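Local coordinates for fibrillarin-like rRNA/tRNA 2'-O-methyltransferase (Methanocaldococcus jannaschii, PDB 1FBN), which probably uses S-adenosyl-L-methionine to methylate ribose 2'-hydroxyls of rRNA and tRNA at sites chosen by a guide RNA, at residues A[67-72]-A[172-176]. Sequence-based numbering, arbitrary orientation.
Sequences LKVMPI and GYGMI
Pro71 lays its ring against Tyr173, and the selenium-bearing side chain of Met175, a selenomethionine, reaches into the same loop from two residues further along strand 172-179. Pro71 CB sits over one face of the Tyr173 ring, 3.8 Å from its centroid and 29° off the normal, a CH-pi contact. The overlap is tightest at the root of the ring, where Pro71 CB comes within 3.4 Å of Tyr173 CG. Proline suits this place because its closed ring offers a compact apolar surface with little freedom to move. Tyrosine supplies a broad face for it; chi1 of -68° swings the ring to the loop, and chi2 turns that face to the proline.

The buried half belongs to Met175, whose chain bends at its last torsion (chi3 85°). Met175 SE lies 4.0 Å from Pro71 CG, while the turned Met175 CE reaches SE of Met70, also a selenomethionine, at 3.9 Å and CD2 of Leu67 at 4.0 Å. Ile72 CD1 adds a further apolar contact to the selenium. A long, unbranched chain can thread among these groups, and the branched ends of Leu67 and Ile72 pack beside it. Leu59 of helix 58-64 touches both selenomethionines.

The outer end of the ring is looser, among partly exposed residues: Val69 CG1, a short apolar branch, meets Tyr173 CE2 obliquely at 3.9 Å. With an alanine here instead of Tyr173, Pro71 CB would probably lose the aromatic face it rests on, and a gap is likely to open beside Val69 CG1.

Asp209 of strand 205-212 hydrogen-bonds the loop backbone at Lys68 and Val69, but no hydrogen bond joins the loop to strand 172-179 of this Rossmann-like methyltransferase's central mixed sheet; that contact depends on complementary apolar shape.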
ATOM      1  N   LEU A  67      -5.840   9.839   5.581  1.00 18.65           N
ATOM      2  CA  LEU A  67      -4.929  10.044   4.455  1.00 17.72           C
ATOM      3  C   LEU A  67      -5.629  10.944   3.436  1.00 19.07           C
ATOM      4  O   LEU A  67      -6.783  10.695   3.076  1.00 18.38           O
ATOM      5  CB  LEU A  67      -4.593   8.702   3.794  1.00 18.58           C
ATOM      6  CG  LEU A  67      -3.616   8.733   2.619  1.00 18.79           C
ATOM      7  CD1 LEU A  67      -2.229   9.080   3.121  1.00 20.70           C
ATOM      8  CD2 LEU A  67      -3.587   7.394   1.916  1.00 18.65           C
ATOM      9  N   LYS A  68      -4.945  12.004   2.999  1.00 19.48           N
ATOM     10  CA  LYS A  68      -5.509  12.944   2.021  1.00 19.42           C
ATOM     11  C   LYS A  68      -4.889  12.804   0.630  1.00 19.42           C
ATOM     12  O   LYS A  68      -5.517  13.150  -0.375  1.00 20.14           O
ATOM     13  CB  LYS A  68      -5.360  14.393   2.506  1.00 17.43           C
ATOM     14  CG  LYS A  68      -6.014  14.680   3.849  1.00 15.85           C
ATOM     15  CD  LYS A  68      -7.503  14.393   3.825  1.00 16.16           C
ATOM     16  CE  LYS A  68      -8.091  14.531   5.211  1.00 20.60           C
ATOM     17  NZ  LYS A  68      -9.502  14.083   5.253  1.00 25.69           N
ATOM     18  N   VAL A  69      -3.651  12.322   0.577  1.00 19.32           N
ATOM     19  CA  VAL A  69      -2.951  12.136  -0.689  1.00 20.00           C
ATOM     20  C   VAL A  69      -2.868  10.646  -1.022  1.00 20.11           C
ATOM     21  O   VAL A  69      -2.118   9.901  -0.388  1.00 20.45           O
ATOM     22  CB  VAL A  69      -1.508  12.716  -0.638  1.00 20.15           C
ATOM     23  CG1 VAL A  69      -0.855  12.641  -2.013  1.00 18.72           C
ATOM     24  CG2 VAL A  69      -1.528  14.149  -0.131  1.00 20.32           C
HETATM   25  N   MSE A  70      -3.682  10.207  -1.978  1.00 20.24           N
HETATM   26  CA  MSE A  70      -3.682   8.812  -2.417  1.00 19.19           C
HETATM   27  C   MSE A  70      -3.365   8.829  -3.910  1.00 19.93           C
HETATM   28  O   MSE A  70      -4.248   9.041  -4.744  1.00 21.20           O
HETATM   29  CB  MSE A  70      -5.038   8.150  -2.144  1.00 19.39           C
HETATM   30  CG  MSE A  70      -5.165   6.734  -2.702  1.00 18.46           C
HETATM   31 SE   MSE A  70      -3.844   5.633  -2.179  1.00 11.94          SE
HETATM   32  CE  MSE A  70      -4.650   4.063  -2.421  1.00 19.05           C
ATOM     33  N   PRO A  71      -2.080   8.644  -4.257  1.00 19.79           N
ATOM     34  CA  PRO A  71      -1.568   8.636  -5.631  1.00 22.08           C
ATOM     35  C   PRO A  71      -1.886   7.420  -6.510  1.00 23.83           C
ATOM     36  O   PRO A  71      -1.752   7.494  -7.730  1.00 26.55           O
ATOM     37  CB  PRO A  71      -0.068   8.810  -5.423  1.00 20.81           C
ATOM     38  CG  PRO A  71       0.173   8.059  -4.158  1.00 20.03           C
ATOM     39  CD  PRO A  71      -0.977   8.500  -3.288  1.00 18.89           C
ATOM     40  N   ILE A  72      -2.293   6.309  -5.906  1.00 24.63           N
ATOM     41  CA  ILE A  72      -2.615   5.112  -6.675  1.00 27.16           C
ATOM     42  C   ILE A  72      -3.925   5.311  -7.429  1.00 29.35           C
ATOM     43  O   ILE A  72      -4.984   5.453  -6.823  1.00 31.91           O
ATOM     44  CB  ILE A  72      -2.700   3.860  -5.767  1.00 27.72           C
ATOM     45  CG1 ILE A  72      -1.338   3.605  -5.110  1.00 26.20           C
ATOM     46  CG2 ILE A  72      -3.152   2.637  -6.578  1.00 27.56           C
ATOM     47  CD1 ILE A  72      -1.324   2.471  -4.106  1.00 24.56           C
ATOM     48  N   GLY A 172       6.507  11.137  -9.323  1.00 22.94           N
ATOM     49  CA  GLY A 172       5.817   9.960  -8.825  1.00 18.57           C
ATOM     50  C   GLY A 172       5.754  10.013  -7.311  1.00 18.02           C
ATOM     51  O   GLY A 172       6.269  10.948  -6.702  1.00 17.35           O
ATOM     52  N   TYR A 173       5.173   8.990  -6.693  1.00 19.05           N
ATOM     53  CA  TYR A 173       5.025   8.972  -5.243  1.00 18.33           C
ATOM     54  C   TYR A 173       5.561   7.747  -4.523  1.00 19.87           C
ATOM     55  O   TYR A 173       5.518   6.624  -5.037  1.00 19.15           O
ATOM     56  CB  TYR A 173       3.549   9.119  -4.862  1.00 19.54           C
ATOM     57  CG  TYR A 173       2.949  10.463  -5.168  1.00 21.27           C
ATOM     58  CD1 TYR A 173       2.584  10.806  -6.468  1.00 21.70           C
ATOM     59  CD2 TYR A 173       2.743  11.396  -4.158  1.00 22.23           C
ATOM     60  CE1 TYR A 173       2.031  12.047  -6.758  1.00 23.18           C
ATOM     61  CE2 TYR A 173       2.186  12.643  -4.437  1.00 23.83           C
ATOM     62  CZ  TYR A 173       1.838  12.960  -5.739  1.00 23.82           C
ATOM     63  OH  TYR A 173       1.330  14.202  -6.028  1.00 25.33           O
ATOM     64  N   GLY A 174       6.014   7.987  -3.294  1.00 18.84           N
ATOM     65  CA  GLY A 174       6.511   6.924  -2.449  1.00 17.40           C
ATOM     66  C   GLY A 174       5.610   6.850  -1.227  1.00 18.40           C
ATOM     67  O   GLY A 174       5.353   7.871  -0.584  1.00 18.92           O
HETATM   68  N   MSE A 175       5.054   5.668  -0.968  1.00 15.99           N
HETATM   69  CA  MSE A 175       4.193   5.444   0.191  1.00 16.32           C
HETATM   70  C   MSE A 175       4.929   4.437   1.069  1.00 15.95           C
HETATM   71  O   MSE A 175       5.275   3.352   0.608  1.00 16.33           O
HETATM   72  CB  MSE A 175       2.833   4.869  -0.233  1.00 13.92           C
HETATM   73  CG  MSE A 175       2.018   5.764  -1.154  1.00 14.66           C
HETATM   74 SE   MSE A 175       0.352   5.125  -1.487  1.00 12.76          SE
HETATM   75  CE  MSE A 175      -0.534   5.769  -0.074  1.00 17.70           C
ATOM     76  N   ILE A 176       5.195   4.798   2.319  1.00 16.14           N
ATOM     77  CA  ILE A 176       5.913   3.891   3.209  1.00 15.29           C
ATOM     78  C   ILE A 176       5.348   3.849   4.631  1.00 15.65           C
ATOM     79  O   ILE A 176       5.193   4.882   5.292  1.00 15.41           O
ATOM     80  CB  ILE A 176       7.443   4.227   3.233  1.00 16.78           C
ATOM     81  CG1 ILE A 176       8.219   3.189   4.052  1.00 16.03           C
ATOM     82  CG2 ILE A 176       7.683   5.633   3.780  1.00 17.46           C
ATOM     83  CD1 ILE A 176       9.716   3.397   4.045  1.00 17.70           C
TER